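Long-range contacts in transcriptional repressor of the blcABC operon (Agrobacterium tumefaciens, PDB 3MQ0), which represses transcription of the blcABC operon, probably by binding DNA through a helix-turn-helix domain, and is regulated via oligomerization: residues 222-230 and 261-270; 172-180 and 192-200. One frame throughout, in Å; residues are numbered along the deposited sequence.

Both contacts lie in the C-terminal GAF-type domain of the IclR family, with centres about 24 Å apart and no touch between them. Both are partly buried. Contact 1 lies at the middle of the chain and joins a sheet strand to the C-terminal helix 247-267. Contact 2 lies about 24 Å from the chain centre, with Arg174 exposed, and joins helix 170-176 and the turns after it to helix 192-205. They share no helix or strand. Both bury apolar side chains, aliphatic in contact 1, aliphatic and phenylalanine in contact 2. A serine hydroxyl, backbone groups and two waters link strand to helix in contact 1, whereas an arginine-glutamate salt bridge links the helices in contact 2.

Contact 1 (222-230 and 261-270); sequences GAAIRDYSG and ANALSEKLGY
Ser265 turns OG away from its own carbonyl carbon and beside its backbone N (chi1 -62°), which puts the hydroxyl between helix and strand. Arg226 N donates to Ser265 OG at 2.7 Å in a nearly straight bond. The same OG donates to Ala261 O one turn back, at 3.0 Å, from above the carbonyl plane. A water lies within hydrogen-bonding distance of Ser265 OG, Ala224 O and Asn262 OD1. Tyr270 carries its ring opposite its backbone N (chi1 179°), alongside Arg226. Arg226 CB sits over one face of that ring, 4.1 Å from the centroid, in a CH-pi contact. The guanidinium lies farther on, where NH1 bonds to Gly230 O in the carbonyl plane and ties the side chain to the type I turn 227-230.

This is the C-terminal helix of the GAF-type domain packed on its antiparallel sheet. Strand 222-226 and helix 261-267 run nearly parallel, 13° apart. On the buried side Ile225 uses both branches. CD1 meets Ala261 CB at 3.6 Å and also Leu264 CD2 on the helix, while CG2 meets Leu268 CD1 at 3.6 Å just past its end. Thr105 and Ile102 of helix 102-110 touch Leu264 and Leu268.

The helix ends in a Schellman motif. Gly269, with positive phi, lies close against Tyr228, whose CA packs against Gly269 C at 3.6 Å. A second water accepts from Tyr228 N and donates to Leu268 O at 2.7 Å. The Tyr228 side chain packs on Leu90 of the second subunit.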
loop_
_atom_site.group_PDB
_atom_site.type_symbol
_atom_site.label_atom_id
_atom_site.label_comp_id
_atom_site.label_asym_id
_atom_site.label_seq_id
_atom_site.Cartn_x
_atom_site.Cartn_y
_atom_site.Cartn_z
ATOM N N GLY B 222 -1.228 -28.781 -4.852
ATOM C CA GLY B 222 -1.255 -27.328 -5.014
ATOM C C GLY B 222 -1.219 -26.538 -3.724
ATOM O O GLY B 222 -1.621 -27.044 -2.682
ATOM N N ALA B 223 -0.731 -25.301 -3.795
ATOM C CA ALA B 223 -0.766 -24.392 -2.653
ATOM C C ALA B 223 -0.994 -22.956 -3.120
ATOM O O ALA B 223 -0.758 -22.620 -4.281
ATOM C CB ALA B 223 0.535 -24.474 -1.859
ATOM N N ALA B 224 -1.431 -22.100 -2.204
ATOM C CA ALA B 224 -1.788 -20.738 -2.558
ATOM C C ALA B 224 -0.632 -19.762 -2.348
ATOM O O ALA B 224 0.094 -19.841 -1.365
ATOM C CB ALA B 224 -2.987 -20.278 -1.735
ATOM N N ILE B 225 -0.499 -18.827 -3.274
ATOM C CA ILE B 225 0.447 -17.718 -3.156
ATOM C C ILE B 225 -0.386 -16.486 -2.854
ATOM O O ILE B 225 -1.387 -16.228 -3.527
ATOM C CB ILE B 225 1.217 -17.498 -4.478
ATOM C CG1 ILE B 225 1.932 -18.780 -4.937
ATOM C CG2 ILE B 225 2.180 -16.305 -4.366
ATOM C CD1 ILE B 225 2.854 -19.365 -3.921
ATOM N N ARG B 226 0.009 -15.727 -1.839
ATOM C CA ARG B 226 -0.751 -14.540 -1.474
ATOM C C ARG B 226 0.048 -13.268 -1.711
ATOM O O ARG B 226 1.278 -13.267 -1.581
ATOM C CB ARG B 226 -1.204 -14.635 -0.023
ATOM C CG ARG B 226 -2.194 -15.778 0.163
ATOM C CD ARG B 226 -2.609 -16.009 1.600
ATOM N NE ARG B 226 -3.355 -17.266 1.683
ATOM C CZ ARG B 226 -4.634 -17.400 1.357
ATOM N NH1 ARG B 226 -5.328 -16.350 0.942
ATOM N NH2 ARG B 226 -5.223 -18.587 1.451
ATOM N N ASP B 227 -0.660 -12.195 -2.062
ATOM C CA ASP B 227 -0.032 -10.901 -2.333
ATOM C C ASP B 227 -0.030 -10.050 -1.075
ATOM O O ASP B 227 -0.527 -10.475 -0.030
ATOM C CB ASP B 227 -0.752 -10.164 -3.475
ATOM C CG ASP B 227 -2.233 -9.921 -3.191
ATOM O OD1 ASP B 227 -2.601 -9.606 -2.038
ATOM O OD2 ASP B 227 -3.043 -10.043 -4.139
ATOM N N TYR B 228 0.512 -8.842 -1.178
ATOM C CA TYR B 228 0.670 -8.011 0.003
ATOM C C TYR B 228 -0.664 -7.853 0.727
ATOM O O TYR B 228 -0.712 -7.774 1.950
ATOM C CB TYR B 228 1.274 -6.654 -0.365
ATOM C CG TYR B 228 0.378 -5.778 -1.198
ATOM C CD1 TYR B 228 -0.335 -4.735 -0.619
ATOM C CD2 TYR B 228 0.250 -5.986 -2.566
ATOM C CE1 TYR B 228 -1.159 -3.924 -1.382
ATOM C CE2 TYR B 228 -0.569 -5.182 -3.337
ATOM C CZ TYR B 228 -1.272 -4.153 -2.740
ATOM O OH TYR B 228 -2.088 -3.354 -3.508
ATOM N N SER B 229 -1.743 -7.841 -0.045
ATOM C CA SER B 229 -3.084 -7.651 0.490
ATOM C C SER B 229 -3.614 -8.816 1.328
ATOM O O SER B 229 -4.562 -8.648 2.089
ATOM C CB SER B 229 -4.061 -7.384 -0.651
ATOM O OG SER B 229 -5.369 -7.742 -0.258
ATOM N N GLY B 230 -3.023 -9.998 1.175
ATOM C CA GLY B 230 -3.528 -11.176 1.856
ATOM C C GLY B 230 -4.408 -12.048 0.981
ATOM O O GLY B 230 -4.705 -13.194 1.322
ATOM N N ALA B 261 5.096 -22.164 -0.559
ATOM C CA ALA B 261 4.182 -21.132 -1.050
ATOM C C ALA B 261 4.137 -19.927 -0.113
ATOM O O ALA B 261 4.125 -18.789 -0.567
ATOM C CB ALA B 261 2.778 -21.710 -1.230
ATOM N N ASN B 262 4.083 -20.182 1.195
ATOM C CA ASN B 262 4.175 -19.111 2.188
ATOM C C ASN B 262 5.453 -18.274 2.060
ATOM O O ASN B 262 5.422 -17.046 2.178
ATOM C CB ASN B 262 4.024 -19.676 3.606
ATOM C CG ASN B 262 2.605 -20.155 3.886
ATOM O OD1 ASN B 262 1.684 -19.835 3.144
ATOM N ND2 ASN B 262 2.431 -20.926 4.943
ATOM N N ALA B 263 6.575 -18.932 1.794
ATOM C CA ALA B 263 7.845 -18.215 1.633
ATOM C C ALA B 263 7.816 -17.365 0.368
ATOM O O ALA B 263 8.322 -16.244 0.341
ATOM C CB ALA B 263 9.014 -19.189 1.588
ATOM N N LEU B 264 7.214 -17.891 -0.689
ATOM C CA LEU B 264 7.077 -17.111 -1.913
ATOM C C LEU B 264 6.173 -15.889 -1.700
ATOM O O LEU B 264 6.480 -14.794 -2.179
ATOM C CB LEU B 264 6.526 -17.995 -3.042
ATOM C CG LEU B 264 6.584 -17.492 -4.480
ATOM C CD1 LEU B 264 7.977 -17.009 -4.832
ATOM C CD2 LEU B 264 6.161 -18.607 -5.432
ATOM N N SER B 265 5.058 -16.086 -0.997
ATOM C CA SER B 265 4.131 -14.993 -0.667
ATOM C C SER B 265 4.823 -13.857 0.091
ATOM O O SER B 265 4.595 -12.671 -0.176
ATOM C CB SER B 265 2.967 -15.530 0.181
ATOM O OG SER B 265 2.240 -16.497 -0.565
ATOM N N GLU B 266 5.673 -14.227 1.036
ATOM C CA GLU B 266 6.442 -13.243 1.794
ATOM C C GLU B 266 7.306 -12.383 0.872
ATOM O O GLU B 266 7.431 -11.175 1.052
ATOM C CB GLU B 266 7.302 -13.934 2.845
ATOM C CG GLU B 266 7.912 -12.966 3.837
ATOM C CD GLU B 266 8.611 -13.669 4.981
ATOM O OE1 GLU B 266 9.713 -14.218 4.757
ATOM O OE2 GLU B 266 8.056 -13.676 6.101
ATOM N N LYS B 267 7.875 -12.999 -0.151
ATOM C CA LYS B 267 8.668 -12.250 -1.112
ATOM C C LYS B 267 7.820 -11.252 -1.883
ATOM O O LYS B 267 8.346 -10.300 -2.429
ATOM C CB LYS B 267 9.374 -13.209 -2.076
ATOM C CG LYS B 267 10.444 -14.041 -1.403
ATOM C CD LYS B 267 11.148 -14.948 -2.402
ATOM C CE LYS B 267 12.324 -15.665 -1.744
ATOM N NZ LYS B 267 12.884 -16.729 -2.632
ATOM N N LEU B 268 6.506 -11.469 -1.911
ATOM C CA LEU B 268 5.599 -10.607 -2.662
ATOM C C LEU B 268 4.896 -9.586 -1.783
ATOM O O LEU B 268 4.043 -8.827 -2.257
ATOM C CB LEU B 268 4.569 -11.448 -3.424
ATOM C CG LEU B 268 5.133 -12.483 -4.396
ATOM C CD1 LEU B 268 3.993 -13.298 -5.011
ATOM C CD2 LEU B 268 5.954 -11.802 -5.480
ATOM N N GLY B 269 5.243 -9.571 -0.501
ATOM C CA GLY B 269 4.710 -8.578 0.407
ATOM C C GLY B 269 3.733 -9.100 1.442
ATOM O O GLY B 269 3.352 -8.364 2.348
ATOM N N TYR B 270 3.323 -10.362 1.320
ATOM C CA TYR B 270 2.417 -10.949 2.297
ATOM C C TYR B 270 3.066 -11.042 3.680
ATOM O O TYR B 270 4.211 -11.471 3.813
ATOM C CB TYR B 270 1.970 -12.338 1.832
ATOM C CG TYR B 270 1.043 -13.045 2.796
ATOM C CD1 TYR B 270 -0.207 -12.521 3.095
ATOM C CD2 TYR B 270 1.418 -14.238 3.397
ATOM C CE1 TYR B 270 -1.058 -13.167 3.970
ATOM C CE2 TYR B 270 0.571 -14.892 4.273
ATOM C CZ TYR B 270 -0.666 -14.350 4.554
ATOM O OH TYR B 270 -1.513 -14.993 5.429
HETATM O O HOH W 1 0.661 -18.508 0.788
HETATM O O HOH W 2 1.919 -8.325 -3.770
#

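Contact 2 (172-180 and 192-200); sequences ELRMLFSQF and LSQLEEELA
Two helices of the IclR-type effector domain, a GAF-like fold, meet here. Helix 172-176 and helix 192-200 run roughly antiparallel at 139°. Their axes are 11.7 Å apart, so long side chains bridge the gap. Leu173 and Leu199 reach toward each other tip to tip, CD1 to CD1 at 3.6 Å. Leu165 of helix 159-165 touches both Leu199 and Phe177.

After the first helix the chain turns and brings Phe180 to the start of the second. Leu192 N lies over one face of the Phe180 ring, 3.7 Å from CE1. Leu195 CD2 comes to the ring edge, 4.0 Å from the same CE1, and also nears Phe177.

On the outer side Arg174 stretches out from CG to NE and crosses the Glu196 side chain at about a right angle. Leu192 CD2 lies over the centre of one guanidinium face and packs on Arg174 CG at 3.5 Å. NH1 also bonds to Pro170 O, which helps fix the guanidinium. The salt bridge is end-on, with the two planes 50° apart. Arg174 NH2 meets Glu196 OE1 at 2.6 Å on the syn side, and Arg174 NH1 meets Glu196 OE2 at 2.8 Å, almost straight, from above the carboxylate plane.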
loop_
_atom_site.group_PDB
_atom_site.type_symbol
_atom_site.label_atom_id
_atom_site.label_comp_id
_atom_site.label_asym_id
_atom_site.label_seq_id
_atom_site.Cartn_x
_atom_site.Cartn_y
_atom_site.Cartn_z
ATOM N N GLU B 172 -20.464 -17.363 -4.181
ATOM C CA GLU B 172 -19.561 -17.028 -5.285
ATOM C C GLU B 172 -19.328 -18.230 -6.190
ATOM O O GLU B 172 -19.280 -18.086 -7.415
ATOM C CB GLU B 172 -18.228 -16.490 -4.768
ATOM C CG GLU B 172 -18.348 -15.184 -3.996
ATOM C CD GLU B 172 -17.033 -14.776 -3.342
ATOM O OE1 GLU B 172 -16.574 -15.493 -2.427
ATOM O OE2 GLU B 172 -16.451 -13.745 -3.749
ATOM N N LEU B 173 -19.189 -19.414 -5.594
ATOM C CA LEU B 173 -19.014 -20.641 -6.376
ATOM C C LEU B 173 -20.240 -20.910 -7.226
ATOM O O LEU B 173 -20.142 -21.344 -8.373
ATOM C CB LEU B 173 -18.759 -21.837 -5.463
ATOM C CG LEU B 173 -17.403 -21.945 -4.774
ATOM C CD1 LEU B 173 -17.426 -23.002 -3.666
ATOM C CD2 LEU B 173 -16.303 -22.250 -5.785
ATOM N N ARG B 174 -21.415 -20.634 -6.678
ATOM C CA ARG B 174 -22.626 -20.940 -7.415
ATOM C C ARG B 174 -22.811 -19.986 -8.590
ATOM O O ARG B 174 -23.390 -20.352 -9.603
ATOM C CB ARG B 174 -23.836 -20.978 -6.476
ATOM C CG ARG B 174 -23.956 -22.345 -5.793
ATOM C CD ARG B 174 -24.713 -22.358 -4.462
ATOM N NE ARG B 174 -24.701 -23.732 -3.953
ATOM C CZ ARG B 174 -23.681 -24.292 -3.300
ATOM N NH1 ARG B 174 -22.585 -23.590 -3.008
ATOM N NH2 ARG B 174 -23.764 -25.563 -2.920
ATOM N N MET B 175 -22.304 -18.768 -8.455
ATOM C CA MET B 175 -22.306 -17.815 -9.561
ATOM C C MET B 175 -21.368 -18.258 -10.680
ATOM O O MET B 175 -21.653 -18.065 -11.861
ATOM C CB MET B 175 -21.900 -16.431 -9.072
ATOM C CG MET B 175 -22.876 -15.846 -8.088
ATOM S SD MET B 175 -23.361 -14.198 -8.595
ATOM C CE MET B 175 -25.015 -14.134 -7.920
ATOM N N LEU B 176 -20.244 -18.846 -10.303
ATOM C CA LEU B 176 -19.258 -19.280 -11.282
ATOM C C LEU B 176 -19.682 -20.534 -12.015
ATOM O O LEU B 176 -19.375 -20.691 -13.194
ATOM C CB LEU B 176 -17.926 -19.574 -10.597
ATOM C CG LEU B 176 -16.916 -18.448 -10.536
ATOM C CD1 LEU B 176 -15.728 -18.897 -9.692
ATOM C CD2 LEU B 176 -16.494 -18.082 -11.951
ATOM N N PHE B 177 -20.364 -21.435 -11.312
ATOM C CA PHE B 177 -20.555 -22.788 -11.815
ATOM C C PHE B 177 -22.006 -23.246 -11.914
ATOM O O PHE B 177 -22.301 -24.406 -11.645
ATOM C CB PHE B 177 -19.759 -23.774 -10.961
ATOM C CG PHE B 177 -18.278 -23.527 -11.001
ATOM C CD1 PHE B 177 -17.600 -23.532 -12.211
ATOM C CD2 PHE B 177 -17.565 -23.303 -9.839
ATOM C CE1 PHE B 177 -16.231 -23.302 -12.259
ATOM C CE2 PHE B 177 -16.199 -23.082 -9.877
ATOM C CZ PHE B 177 -15.534 -23.069 -11.084
ATOM N N SER B 178 -22.897 -22.340 -12.304
ATOM C CA SER B 178 -24.282 -22.702 -12.586
ATOM C C SER B 178 -24.280 -23.835 -13.614
ATOM O O SER B 178 -25.009 -24.817 -13.479
ATOM C CB SER B 178 -25.057 -21.492 -13.112
ATOM O OG SER B 178 -24.422 -20.936 -14.252
ATOM N N GLN B 179 -23.441 -23.687 -14.633
ATOM C CA GLN B 179 -23.105 -24.787 -15.522
ATOM C C GLN B 179 -21.743 -25.326 -15.112
ATOM O O GLN B 179 -20.733 -24.634 -15.203
ATOM C CB GLN B 179 -23.045 -24.309 -16.968
ATOM C CG GLN B 179 -24.336 -23.683 -17.469
ATOM C CD GLN B 179 -24.187 -23.102 -18.860
ATOM O OE1 GLN B 179 -23.352 -22.225 -19.094
ATOM N NE2 GLN B 179 -24.991 -23.597 -19.797
ATOM N N PHE B 180 -21.720 -26.564 -14.648
ATOM C CA PHE B 180 -20.479 -27.180 -14.229
ATOM C C PHE B 180 -19.688 -27.711 -15.440
ATOM O O PHE B 180 -20.270 -28.304 -16.340
ATOM C CB PHE B 180 -20.787 -28.293 -13.234
ATOM C CG PHE B 180 -19.655 -28.587 -12.325
ATOM C CD1 PHE B 180 -19.417 -27.787 -11.218
ATOM C CD2 PHE B 180 -18.799 -29.640 -12.590
ATOM C CE1 PHE B 180 -18.347 -28.036 -10.382
ATOM C CE2 PHE B 180 -17.732 -29.899 -11.759
ATOM C CZ PHE B 180 -17.503 -29.102 -10.654
ATOM N N LEU B 192 -20.901 -29.638 -8.258
ATOM C CA LEU B 192 -20.676 -28.638 -7.240
ATOM C C LEU B 192 -20.548 -29.241 -5.846
ATOM O O LEU B 192 -19.660 -28.861 -5.081
ATOM C CB LEU B 192 -21.792 -27.591 -7.288
ATOM C CG LEU B 192 -21.452 -26.278 -6.593
ATOM C CD1 LEU B 192 -20.002 -25.899 -6.836
ATOM C CD2 LEU B 192 -22.382 -25.181 -7.066
ATOM N N SER B 193 -21.422 -30.186 -5.513
ATOM C CA SER B 193 -21.400 -30.804 -4.196
ATOM C C SER B 193 -20.072 -31.505 -3.927
ATOM O O SER B 193 -19.487 -31.389 -2.846
ATOM C CB SER B 193 -22.545 -31.811 -4.067
ATOM O OG SER B 193 -22.467 -32.495 -2.828
ATOM N N GLN B 194 -19.591 -32.245 -4.914
ATOM C CA GLN B 194 -18.338 -32.957 -4.734
ATOM C C GLN B 194 -17.172 -31.975 -4.640
ATOM O O GLN B 194 -16.235 -32.186 -3.867
ATOM C CB GLN B 194 -18.138 -33.958 -5.877
ATOM C CG GLN B 194 -19.238 -35.021 -5.963
ATOM C CD GLN B 194 -20.413 -34.638 -6.870
ATOM O OE1 GLN B 194 -20.879 -33.490 -6.888
ATOM N NE2 GLN B 194 -20.897 -35.617 -7.632
ATOM N N LEU B 195 -17.234 -30.900 -5.420
ATOM C CA LEU B 195 -16.195 -29.878 -5.382
ATOM C C LEU B 195 -16.135 -29.244 -3.988
ATOM O O LEU B 195 -15.053 -29.041 -3.433
ATOM C CB LEU B 195 -16.444 -28.819 -6.464
ATOM C CG LEU B 195 -15.542 -27.587 -6.445
ATOM C CD1 LEU B 195 -14.072 -27.981 -6.667
ATOM C CD2 LEU B 195 -15.994 -26.565 -7.479
ATOM N N GLU B 196 -17.294 -28.946 -3.414
ATOM C CA GLU B 196 -17.314 -28.287 -2.116
ATOM C C GLU B 196 -16.745 -29.144 -0.994
ATOM O O GLU B 196 -16.144 -28.622 -0.045
ATOM C CB GLU B 196 -18.717 -27.784 -1.783
ATOM C CG GLU B 196 -19.066 -26.534 -2.603
ATOM C CD GLU B 196 -20.415 -25.957 -2.239
ATOM O OE1 GLU B 196 -21.428 -26.649 -2.461
ATOM O OE2 GLU B 196 -20.463 -24.814 -1.727
ATOM N N GLU B 197 -16.905 -30.458 -1.105
ATOM C CA GLU B 197 -16.236 -31.364 -0.170
ATOM C C GLU B 197 -14.716 -31.250 -0.312
ATOM O O GLU B 197 -13.993 -31.126 0.679
ATOM C CB GLU B 197 -16.696 -32.804 -0.390
ATOM C CG GLU B 197 -18.157 -32.998 -0.041
ATOM C CD GLU B 197 -18.774 -34.241 -0.656
ATOM O OE1 GLU B 197 -18.080 -34.975 -1.406
ATOM O OE2 GLU B 197 -19.970 -34.475 -0.389
ATOM N N GLU B 198 -14.230 -31.290 -1.544
ATOM C CA GLU B 198 -12.797 -31.128 -1.785
ATOM C C GLU B 198 -12.285 -29.794 -1.250
ATOM O O GLU B 198 -11.181 -29.721 -0.707
ATOM C CB GLU B 198 -12.483 -31.197 -3.275
ATOM C CG GLU B 198 -12.617 -32.566 -3.923
ATOM C CD GLU B 198 -12.233 -32.511 -5.396
ATOM O OE1 GLU B 198 -12.603 -31.517 -6.059
ATOM O OE2 GLU B 198 -11.557 -33.437 -5.890
ATOM N N LEU B 199 -13.065 -28.735 -1.423
ATOM C CA LEU B 199 -12.619 -27.415 -1.002
ATOM C C LEU B 199 -12.534 -27.308 0.518
ATOM O O LEU B 199 -11.637 -26.651 1.042
ATOM C CB LEU B 199 -13.535 -26.318 -1.561
ATOM C CG LEU B 199 -13.615 -26.210 -3.095
ATOM C CD1 LEU B 199 -14.489 -25.002 -3.501
ATOM C CD2 LEU B 199 -12.239 -26.098 -3.724
ATOM N N ALA B 200 -13.473 -27.938 1.218
ATOM C CA ALA B 200 -13.435 -27.944 2.686
ATOM C C ALA B 200 -12.154 -28.608 3.183
ATOM O O ALA B 200 -11.484 -28.097 4.079
ATOM C CB ALA B 200 -14.658 -28.660 3.256
#